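Local coordinates for amidohydrolase family protein (Acinetobacter baumannii, PDB 4I6K) that probably hydrolyses 2-pyrone-4,6-dicarboxylic acid or a related lactone, and has citric acid bound in its pocket, at residues Val177-Gly182 and Trp208-Gly213; Cys27-Ala32 and Leu243-Asp248; Arg123-Gly128 and Glu154-Pro159; Phe239-Ile244 and Gln277-Asn282. One frame throughout, in Å; residues are numbered along the deposited sequence. Where two conformers were deposited one is given.

Contact 1 of 4, residues Val177-Gly182 and Trp208-Gly213; sequences VIDHFG and WIKVSG
Ile178 and Trp208 join the sixth and seventh strands of a (beta/alpha)8 barrel, the parallel ends of a beta-alpha-beta crossover that runs through helix 193-201. Ile178 N donates to Trp208 O at 2.7 Å, and Lys210 N reaches back to Ile178 O at 2.9 Å. Past the strand ends the pairing skips ahead: Phe181 N meets Lys210 O at 2.8 Å, almost straight in line with the carbonyl (178°). Lys210 lies alongside Asp179, both side chains pointing the same way, yet NZ of Lys210 stays 4.0 Å from OD2 of Asp179. The ammonium is held instead by Glu154, Thr30 O and His31, while Asp179 OD1 pairs with Arg123. Past the strand end, Val211 CA packs over one face of the Phe181 ring, 3.6 Å from its centroid, as a CH-pi contact, and Ser212 O lies at the ring edge. His180 carries the contact into the pocket, where its NE2 is hydrogen-bonded to a bound citric acid, probably from the crystallisation liquor. With Ser212 OG placed between its own backbone N and carbonyl carbon (chi1 59°), the hydroxyl meets His180 ND1 near the ring plane at 2.5 Å, a hydrogen bond so short that its exact length is doubtful; either could be the donor.

Contact 2 of 4, residues Cys27-Ala32 and Leu243-Asp248; sequences CIDTHA and LIWGSD
The citrate pocket brings together His31 and Asp248, whose side chains lie side by side and point the same way, ring and carboxylate planes 28° apart. Asp248 OD2 comes within 3.2 Å of His31 CD2, and a weak backbone bond of 2.6 Å from Asp248 N to His31 O ties the two residues at their base. NE2 of His31 binds citrate and its ND1 meets Lys210, whereas OD1 of Asp248 is held by Arg216 and Tyr215. This is where the barrel closes, the first strand meeting the chain that leaves the eighth. His31 opens the His-X-His signature of amidohydrolases, and Asp248 stands where the superfamily usually keeps an aspartate after the last strand. Asp29, two residues before His31, does the clamping. Its OD1 takes the hydroxyl of Ser247 OG at 2.8 Å on the syn lone pair and also serves Tyr260; its OD2 accepts from Ser247 N at 3.0 Å and, on the opposite face of the carboxylate, from His31 N at 3.1 Å, the latter forming an Asx turn. Trp245 O is gripped twice by a single residue: Thr30 N arrives in the carbonyl plane at 3.0 Å, and Thr30 OG1, sitting between its own backbone N and carbonyl carbon (chi1 71°), at 2.9 Å from well above it. A water accepts from Trp245 N and lies within hydrogen-bonding distance of Ile28 O.

Contact 3 of 4, residues Arg123-Gly128 and Glu154-Pro159; sequences RLNLFG and ELHAPP
Leu124 and His156 alternate backbone hydrogen bonds with the facing strand: Leu124 N to Glu154 O (2.8 Å), His156 N to Leu124 O (3.0 Å) and Leu126 N to His156 O (2.9 Å). The last continues the parallel pairing beyond the end of strand 119-125. Among the charged and polar side chains, Arg123 and Glu154 are both extended and cross at a slant, making a long salt bridge, NE of Arg123 to OE2 of Glu154 at 3.8 Å. Each has a stronger partner, Asp179 for the arginine and Lys210 for the glutamate. The guanidinium lies nearly parallel to the His156 imidazole, the planes 14° apart, with His156 CB over one guanidinium face, 3.4 Å from Arg123 NH1. His156 ND1 donates to Asn125 OD1 at 2.8 Å; the oxygen sits near the imidazole plane, but the donor stands above the amide plane, 49° out of it. In the aromatic and apolar group, Phe127 CE2 hovers over the centre of the His156 ring, their planes oblique, and Pro158 CD lies over one face of the phenyl ring in a CH-pi contact, 4.1 Å from its centroid. On the opposite side of the sheet Leu124 CD1 packs against Leu155 CD2. Arg123 NH1 and Asn125 ND2 both hydrogen-bond citric acid at the C-terminal ends of the strands, where (beta/alpha)8 barrels place their active sites.

Contact 4 of 4, residues Phe239-Ile244 and Gln277-Asn282; sequences FLHKLI and QCLILN
One face of the His241 imidazole carries Leu279 CD1, which rides 3.7 Å from the ring centroid and 23° off its normal, shifted toward the rim, as a CH-pi contact. The methyl lies nearest CE1 of His241, at 3.4 Å, and the second branch, Leu279 CD2, lies farther from that carbon at 3.9 Å. The same Leu279 CD1 also touches Leu240 CD2 at 3.8 Å, the two leucine side chains crossing at about a right angle, and is thus shared between a ring and an aliphatic branch. Deeper in, Ile280 takes over. Its CG1, beside the backbone N and anti to the carbonyl carbon (chi1 -59°), packs 4.2 Å from Leu243 CB, and its CG2 presses on the backbone at Ile244 C, 3.8 Å away. The contact rests on van der Waals and CH-pi packing, with an exposed outer end at His241 and a buried inner end at Ile280. Leu279 and Ile280 belong to helix 274-289, which seats itself against the turn leading into the eighth barrel strand. Tyr231 of helix 222-237 touches Leu240, Leu243 and Ile280, and Phe267 of helix 260-270 also packs on Ile280, so this corner is wedged between two further helices and strand 243-244.

Overall arrangement
From the N terminus, 27-32 lays down the first barrel strand and waits more than two hundred residues for its partner in contact 2. Within that span come two local closures in series: contact 3 bridges strands 119-125 and 152-156, then contact 1 bridges 176-178 and 207-210. Contact 2 shuts when 243-248 returns to the first strand, so it encloses both. Contact 4 starts at 239-244, whose last two residues, Leu243 and Ile244, it shares with contact 2, and closes only at 277-282, tying the C-terminal helix to the last strand; Leu281 O in turn accepts from Ile28 N. Contacts 1, 2 and 3 meet around the citrate, whereas contact 4, about 22 Å from contact 3 centre to centre, stays peripheral.

Contact 1 of 4, residues Val177-Gly182 and Trp208-Gly213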
loop_
_atom_site.group_PDB
_atom_site.type_symbol
_atom_site.label_atom_id
_atom_site.label_comp_id
_atom_site.label_asym_id
_atom_site.label_seq_id
_atom_site.Cartn_x
_atom_site.Cartn_y
_atom_site.Cartn_z
ATOM N N VAL A 177 -1.367 7.612 1.246
ATOM C CA VAL A 177 -1.392 6.604 0.201
ATOM C C VAL A 177 -2.481 5.603 0.517
ATOM O O VAL A 177 -2.554 5.099 1.631
ATOM C CB VAL A 177 -0.023 5.907 0.114
ATOM C CG1 VAL A 177 -0.001 4.914 -1.019
ATOM C CG2 VAL A 177 1.081 6.968 -0.061
ATOM N N ILE A 178 -3.355 5.338 -0.445
ATOM C CA ILE A 178 -4.469 4.438 -0.170
ATOM C C ILE A 178 -4.314 3.107 -0.893
ATOM O O ILE A 178 -4.198 3.079 -2.109
ATOM C CB ILE A 178 -5.848 5.080 -0.484
ATOM C CG1 ILE A 178 -6.053 6.368 0.335
ATOM C CG2 ILE A 178 -6.980 4.088 -0.208
ATOM C CD1 ILE A 178 -5.839 7.630 -0.476
ATOM N N ASP A 179 -4.308 2.018 -0.117
ATOM C CA ASP A 179 -4.102 0.658 -0.615
ATOM C C ASP A 179 -5.268 0.114 -1.442
ATOM O O ASP A 179 -6.428 0.325 -1.099
ATOM C CB ASP A 179 -3.870 -0.295 0.561
ATOM C CG ASP A 179 -2.504 -0.133 1.191
ATOM O OD1 ASP A 179 -2.336 -0.592 2.340
ATOM O OD2 ASP A 179 -1.599 0.440 0.543
ATOM N N HIS A 180 -4.933 -0.584 -2.530
ATOM C CA HIS A 180 -5.883 -1.397 -3.309
ATOM C C HIS A 180 -7.195 -0.693 -3.688
ATOM O O HIS A 180 -8.279 -1.064 -3.216
ATOM C CB HIS A 180 -6.184 -2.707 -2.573
ATOM C CG HIS A 180 -4.969 -3.378 -2.007
ATOM N ND1 HIS A 180 -3.758 -3.404 -2.666
ATOM C CD2 HIS A 180 -4.783 -4.061 -0.849
ATOM C CE1 HIS A 180 -2.874 -4.058 -1.931
ATOM N NE2 HIS A 180 -3.470 -4.467 -0.825
ATOM N N PHE A 181 -7.083 0.315 -4.555
ATOM C CA PHE A 181 -8.226 1.092 -5.044
ATOM C C PHE A 181 -9.133 1.662 -3.962
ATOM O O PHE A 181 -10.221 2.144 -4.276
ATOM C CB PHE A 181 -9.078 0.264 -6.007
ATOM C CG PHE A 181 -8.316 -0.272 -7.183
ATOM C CD1 PHE A 181 -8.355 0.381 -8.410
ATOM C CD2 PHE A 181 -7.555 -1.424 -7.063
ATOM C CE1 PHE A 181 -7.663 -0.115 -9.496
ATOM C CE2 PHE A 181 -6.859 -1.920 -8.149
ATOM C CZ PHE A 181 -6.914 -1.272 -9.364
ATOM N N GLY A 182 -8.692 1.618 -2.704
ATOM C CA GLY A 182 -9.520 2.086 -1.594
ATOM C C GLY A 182 -10.487 1.014 -1.129
ATOM O O GLY A 182 -11.482 1.303 -0.460
ATOM N N TRP A 208 -2.554 9.694 -2.756
ATOM C CA TRP A 208 -2.112 8.775 -3.806
ATOM C C TRP A 208 -2.925 7.494 -3.692
ATOM O O TRP A 208 -3.268 7.066 -2.581
ATOM C CB TRP A 208 -0.630 8.419 -3.651
ATOM C CG TRP A 208 0.296 9.583 -3.680
ATOM C CD1 TRP A 208 0.424 10.554 -2.728
ATOM C CD2 TRP A 208 1.233 9.908 -4.718
ATOM N NE1 TRP A 208 1.379 11.472 -3.114
ATOM C CE2 TRP A 208 1.900 11.088 -4.325
ATOM C CE3 TRP A 208 1.574 9.314 -5.936
ATOM C CZ2 TRP A 208 2.886 11.688 -5.114
ATOM C CZ3 TRP A 208 2.562 9.915 -6.723
ATOM C CH2 TRP A 208 3.200 11.088 -6.307
ATOM N N ILE A 209 -3.216 6.873 -4.834
ATOM C CA ILE A 209 -3.939 5.607 -4.824
ATOM C C ILE A 209 -3.175 4.485 -5.516
ATOM O O ILE A 209 -2.644 4.664 -6.626
ATOM C CB ILE A 209 -5.307 5.731 -5.489
ATOM C CG1 ILE A 209 -6.113 6.825 -4.806
ATOM C CG2 ILE A 209 -6.027 4.404 -5.408
ATOM C CD1 ILE A 209 -7.253 7.331 -5.638
ATOM N N LYS A 210 -3.120 3.334 -4.843
ATOM C CA LYS A 210 -2.498 2.137 -5.392
ATOM C C LYS A 210 -3.536 1.375 -6.199
ATOM O O LYS A 210 -4.605 1.064 -5.679
ATOM C CB LYS A 210 -1.959 1.241 -4.270
ATOM C CG LYS A 210 -1.005 1.915 -3.291
ATOM C CD LYS A 210 0.131 0.969 -2.938
ATOM C CE LYS A 210 0.791 1.337 -1.634
ATOM N NZ LYS A 210 1.967 0.449 -1.373
ATOM N N VAL A 211 -3.228 1.076 -7.463
ATOM C CA VAL A 211 -4.149 0.295 -8.301
ATOM C C VAL A 211 -3.765 -1.185 -8.264
ATOM O O VAL A 211 -3.674 -1.854 -9.290
ATOM C CB VAL A 211 -4.219 0.808 -9.767
ATOM C CG1 VAL A 211 -4.873 2.200 -9.843
ATOM C CG2 VAL A 211 -2.832 0.821 -10.416
ATOM N N SER A 212 -3.549 -1.682 -7.054
ATOM C CA SER A 212 -3.092 -3.036 -6.830
ATOM C C SER A 212 -4.244 -3.822 -6.263
ATOM O O SER A 212 -5.251 -3.239 -5.852
ATOM C CB SER A 212 -1.985 -3.012 -5.784
ATOM O OG SER A 212 -2.461 -2.441 -4.572
ATOM N N GLY A 213 -4.083 -5.144 -6.215
ATOM C CA GLY A 213 -5.006 -6.008 -5.478
ATOM C C GLY A 213 -6.450 -5.965 -5.954
ATOM O O GLY A 213 -7.376 -6.139 -5.156
#

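Contact 2 of 4, residues Cys27-Ala32 and Leu243-Asp248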
loop_
_atom_site.group_PDB
_atom_site.type_symbol
_atom_site.label_atom_id
_atom_site.label_comp_id
_atom_site.label_asym_id
_atom_site.label_seq_id
_atom_site.Cartn_x
_atom_site.Cartn_y
_atom_site.Cartn_z
ATOM N N CYS A 27 10.948 1.127 -13.417
ATOM C CA CYS A 27 9.770 0.285 -13.271
ATOM C C CYS A 27 9.644 -0.287 -11.868
ATOM O O CYS A 27 10.448 -1.125 -11.449
ATOM C CB CYS A 27 9.809 -0.838 -14.303
ATOM S SG CYS A 27 8.220 -1.606 -14.622
ATOM N N ILE A 28 8.607 0.153 -11.161
ATOM C CA ILE A 28 8.537 -0.005 -9.711
ATOM C C ILE A 28 7.271 -0.716 -9.220
ATOM O O ILE A 28 6.154 -0.326 -9.560
ATOM C CB ILE A 28 8.677 1.375 -9.037
ATOM C CG1 ILE A 28 9.867 2.129 -9.652
ATOM C CG2 ILE A 28 8.807 1.246 -7.521
ATOM C CD1 ILE A 28 10.187 3.449 -8.981
ATOM N N ASP A 29 7.461 -1.774 -8.435
ATOM C CA ASP A 29 6.359 -2.488 -7.783
ATOM C C ASP A 29 6.247 -2.002 -6.343
ATOM O O ASP A 29 7.133 -2.265 -5.519
ATOM C CB ASP A 29 6.600 -4.000 -7.814
ATOM C CG ASP A 29 5.521 -4.784 -7.074
ATOM O OD1 ASP A 29 5.495 -6.033 -7.186
ATOM O OD2 ASP A 29 4.704 -4.148 -6.376
ATOM N N THR A 30 5.167 -1.288 -6.037
ATOM C CA THR A 30 5.096 -0.567 -4.762
ATOM C C THR A 30 4.364 -1.289 -3.633
ATOM O O THR A 30 4.049 -0.679 -2.613
ATOM C CB THR A 30 4.485 0.842 -4.934
ATOM O OG1 THR A 30 3.081 0.740 -5.206
ATOM C CG2 THR A 30 5.171 1.582 -6.078
ATOM N N HIS A 31 4.101 -2.580 -3.798
ATOM C CA HIS A 31 3.371 -3.297 -2.770
ATOM C C HIS A 31 3.577 -4.805 -2.817
ATOM O O HIS A 31 2.889 -5.522 -3.548
ATOM C CB HIS A 31 1.882 -2.970 -2.864
ATOM C CG HIS A 31 1.155 -3.104 -1.563
ATOM N ND1 HIS A 31 0.913 -2.027 -0.736
ATOM C CD2 HIS A 31 0.625 -4.186 -0.941
ATOM C CE1 HIS A 31 0.257 -2.440 0.336
ATOM N NE2 HIS A 31 0.071 -3.745 0.238
ATOM N N ALA A 32 4.531 -5.283 -2.027
ATOM C CA ALA A 32 4.694 -6.711 -1.811
ATOM C C ALA A 32 5.077 -6.934 -0.356
ATOM O O ALA A 32 5.381 -5.971 0.374
ATOM C CB ALA A 32 5.754 -7.277 -2.748
ATOM N N LEU A 243 -1.304 8.044 -9.154
ATOM C CA LEU A 243 -1.595 6.619 -9.164
ATOM C C LEU A 243 -0.324 5.794 -9.222
ATOM O O LEU A 243 0.594 6.111 -9.975
ATOM C CB LEU A 243 -2.490 6.269 -10.346
ATOM C CG LEU A 243 -3.866 6.947 -10.358
ATOM C CD1 LEU A 243 -4.709 6.443 -11.543
ATOM C CD2 LEU A 243 -4.582 6.730 -9.020
ATOM N N ILE A 244 -0.272 4.741 -8.416
ATOM C CA ILE A 244 0.843 3.799 -8.473
ATOM C C ILE A 244 0.357 2.344 -8.434
ATOM O O ILE A 244 -0.772 2.061 -8.010
ATOM C CB ILE A 244 1.949 4.074 -7.395
ATOM C CG1 ILE A 244 1.417 3.914 -5.970
ATOM C CG2 ILE A 244 2.591 5.458 -7.598
ATOM C CD1 ILE A 244 0.863 5.186 -5.377
ATOM N N TRP A 245 1.204 1.429 -8.903
ATOM C CA TRP A 245 0.837 0.012 -8.958
ATOM C C TRP A 245 1.643 -0.887 -8.029
ATOM O O TRP A 245 2.815 -0.628 -7.748
ATOM C CB TRP A 245 0.971 -0.536 -10.376
ATOM C CG TRP A 245 0.588 -1.980 -10.466
ATOM C CD1 TRP A 245 -0.674 -2.491 -10.562
ATOM C CD2 TRP A 245 1.475 -3.100 -10.448
ATOM N NE1 TRP A 245 -0.626 -3.862 -10.617
ATOM C CE2 TRP A 245 0.685 -4.259 -10.554
ATOM C CE3 TRP A 245 2.866 -3.236 -10.368
ATOM C CZ2 TRP A 245 1.239 -5.537 -10.578
ATOM C CZ3 TRP A 245 3.415 -4.512 -10.389
ATOM C CH2 TRP A 245 2.604 -5.640 -10.490
ATOM N N GLY A 246 1.005 -1.963 -7.585
ATOM C CA GLY A 246 1.682 -2.972 -6.795
ATOM C C GLY A 246 1.174 -4.352 -7.132
ATOM O O GLY A 246 -0.017 -4.552 -7.393
ATOM N N SER A 247 2.082 -5.312 -7.128
ATOM C CA SER A 247 1.715 -6.701 -7.346
ATOM C C SER A 247 0.854 -7.228 -6.192
ATOM O O SER A 247 0.016 -8.109 -6.386
ATOM C CB SER A 247 2.977 -7.574 -7.474
ATOM O OG SER A 247 3.606 -7.781 -6.203
ATOM N N ASP A 248 1.075 -6.689 -4.997
ATOM C CA ASP A 248 0.563 -7.299 -3.776
ATOM C C ASP A 248 0.937 -8.776 -3.690
ATOM O O ASP A 248 0.200 -9.582 -3.122
ATOM C CB ASP A 248 -0.957 -7.137 -3.692
ATOM C CG ASP A 248 -1.511 -7.532 -2.337
ATOM O OD1 ASP A 248 -2.206 -8.566 -2.256
ATOM O OD2 ASP A 248 -1.252 -6.806 -1.353
HETATM O O HOH W 1 4.027 2.029 -9.438
#

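Contact 3 of 4, residues Arg123-Gly128 and Glu154-Pro159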
loop_
_atom_site.group_PDB
_atom_site.type_symbol
_atom_site.label_atom_id
_atom_site.label_comp_id
_atom_site.label_asym_id
_atom_site.label_seq_id
_atom_site.Cartn_x
_atom_site.Cartn_y
_atom_site.Cartn_z
ATOM N N ARG A 123 2.120 2.346 8.041
ATOM C CA ARG A 123 0.853 1.869 7.503
ATOM C C ARG A 123 -0.200 1.693 8.586
ATOM O O ARG A 123 0.065 1.110 9.638
ATOM C CB ARG A 123 1.068 0.540 6.789
ATOM C CG ARG A 123 -0.104 0.057 5.949
ATOM C CD ARG A 123 0.251 -1.284 5.310
ATOM N NE ARG A 123 -0.661 -1.650 4.232
ATOM C CZ ARG A 123 -1.102 -2.886 4.016
ATOM N NH1 ARG A 123 -1.926 -3.124 3.004
ATOM N NH2 ARG A 123 -0.735 -3.875 4.824
ATOM N N LEU A 124 -1.393 2.206 8.316
ATOM C CA LEU A 124 -2.565 1.944 9.144
ATOM C C LEU A 124 -3.400 0.870 8.463
ATOM O O LEU A 124 -4.200 1.170 7.576
ATOM C CB LEU A 124 -3.400 3.216 9.307
ATOM C CG LEU A 124 -2.954 4.224 10.363
ATOM C CD1 LEU A 124 -3.465 5.620 10.017
ATOM C CD2 LEU A 124 -3.444 3.796 11.739
ATOM N N ASN A 125 -3.188 -0.384 8.856
ATOM C CA ASN A 125 -3.933 -1.493 8.286
ATOM C C ASN A 125 -5.053 -1.833 9.236
ATOM O O ASN A 125 -4.843 -2.515 10.229
ATOM C CB ASN A 125 -3.025 -2.700 8.073
ATOM C CG ASN A 125 -3.692 -3.791 7.266
ATOM O OD1 ASN A 125 -4.867 -3.685 6.908
ATOM N ND2 ASN A 125 -2.941 -4.845 6.965
ATOM N N LEU A 126 -6.247 -1.342 8.930
ATOM C CA LEU A 126 -7.333 -1.346 9.904
ATOM C C LEU A 126 -8.392 -2.397 9.658
ATOM O O LEU A 126 -9.424 -2.390 10.314
ATOM C CB LEU A 126 -7.992 0.031 9.980
ATOM C CG LEU A 126 -7.051 1.143 10.435
ATOM C CD1 LEU A 126 -7.802 2.454 10.428
ATOM C CD2 LEU A 126 -6.474 0.827 11.805
ATOM N N PHE A 127 -8.150 -3.304 8.722
ATOM C CA PHE A 127 -9.094 -4.383 8.533
ATOM C C PHE A 127 -9.174 -5.247 9.781
ATOM O O PHE A 127 -8.146 -5.568 10.388
ATOM C CB PHE A 127 -8.755 -5.205 7.298
ATOM C CG PHE A 127 -9.333 -4.641 6.047
ATOM C CD1 PHE A 127 -10.585 -5.044 5.609
ATOM C CD2 PHE A 127 -8.652 -3.670 5.329
ATOM C CE1 PHE A 127 -11.141 -4.500 4.452
ATOM C CE2 PHE A 127 -9.194 -3.129 4.174
ATOM C CZ PHE A 127 -10.442 -3.547 3.731
ATOM N N GLY A 128 -10.406 -5.592 10.168
ATOM C CA GLY A 128 -10.668 -6.428 11.344
ATOM C C GLY A 128 -10.357 -5.709 12.644
ATOM O O GLY A 128 -10.310 -6.322 13.711
ATOM N N GLU A 154 0.408 5.401 4.819
ATOM C CA GLU A 154 -0.301 4.442 3.966
ATOM C C GLU A 154 -1.518 3.871 4.689
ATOM O O GLU A 154 -1.434 3.488 5.861
ATOM C CB GLU A 154 0.650 3.309 3.550
ATOM C CG GLU A 154 0.073 2.297 2.553
ATOM C CD GLU A 154 1.049 1.154 2.233
ATOM O OE1 GLU A 154 2.111 1.048 2.890
ATOM O OE2 GLU A 154 0.753 0.360 1.315
ATOM N N LEU A 155 -2.655 3.818 3.995
ATOM C CA LEU A 155 -3.878 3.271 4.588
ATOM C C LEU A 155 -4.345 2.014 3.872
ATOM O O LEU A 155 -4.403 1.959 2.642
ATOM C CB LEU A 155 -5.024 4.295 4.564
ATOM C CG LEU A 155 -4.681 5.720 5.005
ATOM C CD1 LEU A 155 -5.912 6.634 4.959
ATOM C CD2 LEU A 155 -4.048 5.703 6.385
ATOM N N HIS A 156 -4.674 1.002 4.657
ATOM C CA HIS A 156 -5.427 -0.109 4.143
ATOM C C HIS A 156 -6.657 -0.211 5.021
ATOM O O HIS A 156 -6.551 -0.504 6.207
ATOM C CB HIS A 156 -4.617 -1.392 4.188
ATOM C CG HIS A 156 -5.304 -2.543 3.530
ATOM N ND1 HIS A 156 -5.462 -3.771 4.141
ATOM C CD2 HIS A 156 -5.910 -2.642 2.322
ATOM C CE1 HIS A 156 -6.115 -4.580 3.327
ATOM N NE2 HIS A 156 -6.397 -3.921 2.216
ATOM N N ALA A 157 -7.820 0.061 4.437
ATOM C CA ALA A 157 -9.026 0.215 5.221
ATOM C C ALA A 157 -10.264 0.276 4.341
ATOM O O ALA A 157 -10.188 0.652 3.172
ATOM C CB ALA A 157 -8.931 1.468 6.079
ATOM N N PRO A 158 -11.420 -0.095 4.912
ATOM C CA PRO A 158 -12.692 -0.038 4.211
ATOM C C PRO A 158 -13.164 1.405 4.057
ATOM O O PRO A 158 -12.869 2.254 4.911
ATOM C CB PRO A 158 -13.634 -0.793 5.150
ATOM C CG PRO A 158 -13.030 -0.572 6.527
ATOM C CD PRO A 158 -11.556 -0.641 6.277
ATOM N N PRO A 159 -13.915 1.677 2.975
ATOM C CA PRO A 159 -14.382 3.024 2.698
ATOM C C PRO A 159 -15.055 3.702 3.901
ATOM O O PRO A 159 -14.881 4.905 4.102
ATOM C CB PRO A 159 -15.335 2.817 1.528
ATOM C CG PRO A 159 -14.644 1.713 0.740
ATOM C CD PRO A 159 -14.163 0.761 1.841
#

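Contact 4 of 4, residues Phe239-Ile244 and Gln277-Asn282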
loop_
_atom_site.group_PDB
_atom_site.type_symbol
_atom_site.label_atom_id
_atom_site.label_comp_id
_atom_site.label_asym_id
_atom_site.label_seq_id
_atom_site.Cartn_x
_atom_site.Cartn_y
_atom_site.Cartn_z
ATOM N N PHE A 239 -6.439 12.584 -11.134
ATOM C CA PHE A 239 -5.446 11.943 -10.272
ATOM C C PHE A 239 -4.474 10.964 -10.972
ATOM O O PHE A 239 -3.818 10.145 -10.313
ATOM C CB PHE A 239 -6.145 11.240 -9.100
ATOM C CG PHE A 239 -6.740 12.187 -8.085
ATOM C CD1 PHE A 239 -6.145 12.356 -6.843
ATOM C CD2 PHE A 239 -7.894 12.908 -8.372
ATOM C CE1 PHE A 239 -6.683 13.238 -5.903
ATOM C CE2 PHE A 239 -8.434 13.778 -7.439
ATOM C CZ PHE A 239 -7.822 13.946 -6.200
ATOM N N LEU A 240 -4.369 11.051 -12.292
ATOM C CA LEU A 240 -3.445 10.191 -13.045
ATOM C C LEU A 240 -2.008 10.161 -12.513
ATOM O O LEU A 240 -1.347 9.123 -12.580
ATOM C CB LEU A 240 -3.399 10.604 -14.518
ATOM C CG LEU A 240 -2.791 9.525 -15.401
ATOM C CD1 LEU A 240 -3.596 8.221 -15.227
ATOM C CD2 LEU A 240 -2.769 9.990 -16.847
ATOM N N HIS A 241 -1.512 11.293 -12.018
ATOM C CA HIS A 241 -0.117 11.374 -11.575
ATOM C C HIS A 241 -0.001 11.020 -10.105
ATOM O O HIS A 241 1.081 11.052 -9.517
ATOM C CB HIS A 241 0.485 12.749 -11.879
ATOM C CG HIS A 241 0.451 13.086 -13.332
ATOM N ND1 HIS A 241 1.582 13.105 -14.117
ATOM C CD2 HIS A 241 -0.588 13.355 -14.159
ATOM C CE1 HIS A 241 1.244 13.398 -15.361
ATOM N NE2 HIS A 241 -0.066 13.555 -15.413
ATOM N N LYS A 242 -1.128 10.642 -9.526
ATOM C CA LYS A 242 -1.160 10.243 -8.138
ATOM C C LYS A 242 -1.333 8.727 -8.019
ATOM O O LYS A 242 -1.485 8.186 -6.925
ATOM C CB LYS A 242 -2.297 10.976 -7.425
ATOM C CG LYS A 242 -2.291 12.498 -7.632
ATOM C CD LYS A 242 -0.926 13.135 -7.347
ATOM C CE LYS A 242 -0.435 12.842 -5.910
ATOM N NZ LYS A 242 -1.216 13.531 -4.821
ATOM N N LEU A 243 -1.304 8.044 -9.154
ATOM C CA LEU A 243 -1.595 6.619 -9.164
ATOM C C LEU A 243 -0.324 5.794 -9.222
ATOM O O LEU A 243 0.594 6.111 -9.975
ATOM C CB LEU A 243 -2.490 6.269 -10.346
ATOM C CG LEU A 243 -3.866 6.947 -10.358
ATOM C CD1 LEU A 243 -4.709 6.443 -11.543
ATOM C CD2 LEU A 243 -4.582 6.730 -9.020
ATOM N N ILE A 244 -0.272 4.741 -8.416
ATOM C CA ILE A 244 0.843 3.799 -8.473
ATOM C C ILE A 244 0.357 2.344 -8.434
ATOM O O ILE A 244 -0.772 2.061 -8.010
ATOM C CB ILE A 244 1.949 4.074 -7.395
ATOM C CG1 ILE A 244 1.417 3.914 -5.970
ATOM C CG2 ILE A 244 2.591 5.458 -7.598
ATOM C CD1 ILE A 244 0.863 5.186 -5.377
ATOM N N GLN A 277 0.607 3.658 -18.444
ATOM C CA GLN A 277 1.390 2.633 -17.776
ATOM C C GLN A 277 2.766 3.185 -17.381
ATOM O O GLN A 277 3.268 2.893 -16.299
ATOM C CB GLN A 277 1.514 1.382 -18.648
ATOM C CG GLN A 277 0.212 0.580 -18.823
ATOM C CD GLN A 277 0.363 -0.559 -19.827
ATOM O OE1 GLN A 277 1.436 -0.756 -20.388
ATOM N NE2 GLN A 277 -0.710 -1.307 -20.055
ATOM N N CYS A 278 3.359 4.001 -18.248
ATOM C CA CYS A 278 4.656 4.594 -17.947
ATOM C C CYS A 278 4.601 5.513 -16.717
ATOM O O CYS A 278 5.478 5.445 -15.851
ATOM C CB CYS A 278 5.220 5.320 -19.174
ATOM S SG CYS A 278 5.717 4.210 -20.543
ATOM N N LEU A 279 3.573 6.352 -16.627
ATOM C CA LEU A 279 3.439 7.241 -15.482
ATOM C C LEU A 279 3.279 6.404 -14.233
ATOM O O LEU A 279 3.937 6.639 -13.219
ATOM C CB LEU A 279 2.219 8.145 -15.628
ATOM C CG LEU A 279 2.275 9.385 -16.518
ATOM C CD1 LEU A 279 0.989 10.160 -16.324
ATOM C CD2 LEU A 279 3.477 10.265 -16.191
ATOM N N ILE A 280 2.364 5.452 -14.282
ATOM C CA ILE A 280 2.051 4.608 -13.141
ATOM C C ILE A 280 3.207 3.719 -12.688
ATOM O O ILE A 280 3.442 3.575 -11.518
ATOM C CB ILE A 280 0.767 3.797 -13.380
ATOM C CG1 ILE A 280 -0.393 4.740 -13.644
ATOM C CG2 ILE A 280 0.451 2.927 -12.206
ATOM C CD1 ILE A 280 -1.701 4.108 -13.881
ATOM N N LEU A 281 3.921 3.114 -13.616
ATOM C CA LEU A 281 5.056 2.289 -13.259
ATOM C C LEU A 281 6.341 3.048 -12.984
ATOM O O LEU A 281 7.220 2.525 -12.340
ATOM C CB LEU A 281 5.320 1.241 -14.324
ATOM C CG LEU A 281 4.254 0.214 -14.650
ATOM C CD1 LEU A 281 4.729 -0.683 -15.729
ATOM C CD2 LEU A 281 3.864 -0.573 -13.463
ATOM N N ASN A 282 6.461 4.257 -13.509
ATOM C CA ASN A 282 7.729 4.949 -13.523
ATOM C C ASN A 282 7.797 6.329 -12.879
ATOM O O ASN A 282 8.392 6.494 -11.832
ATOM C CB ASN A 282 8.194 5.015 -14.955
ATOM C CG ASN A 282 9.485 5.723 -15.117
ATOM O OD1 ASN A 282 9.968 5.850 -16.220
ATOM N ND2 ASN A 282 10.054 6.193 -14.033
#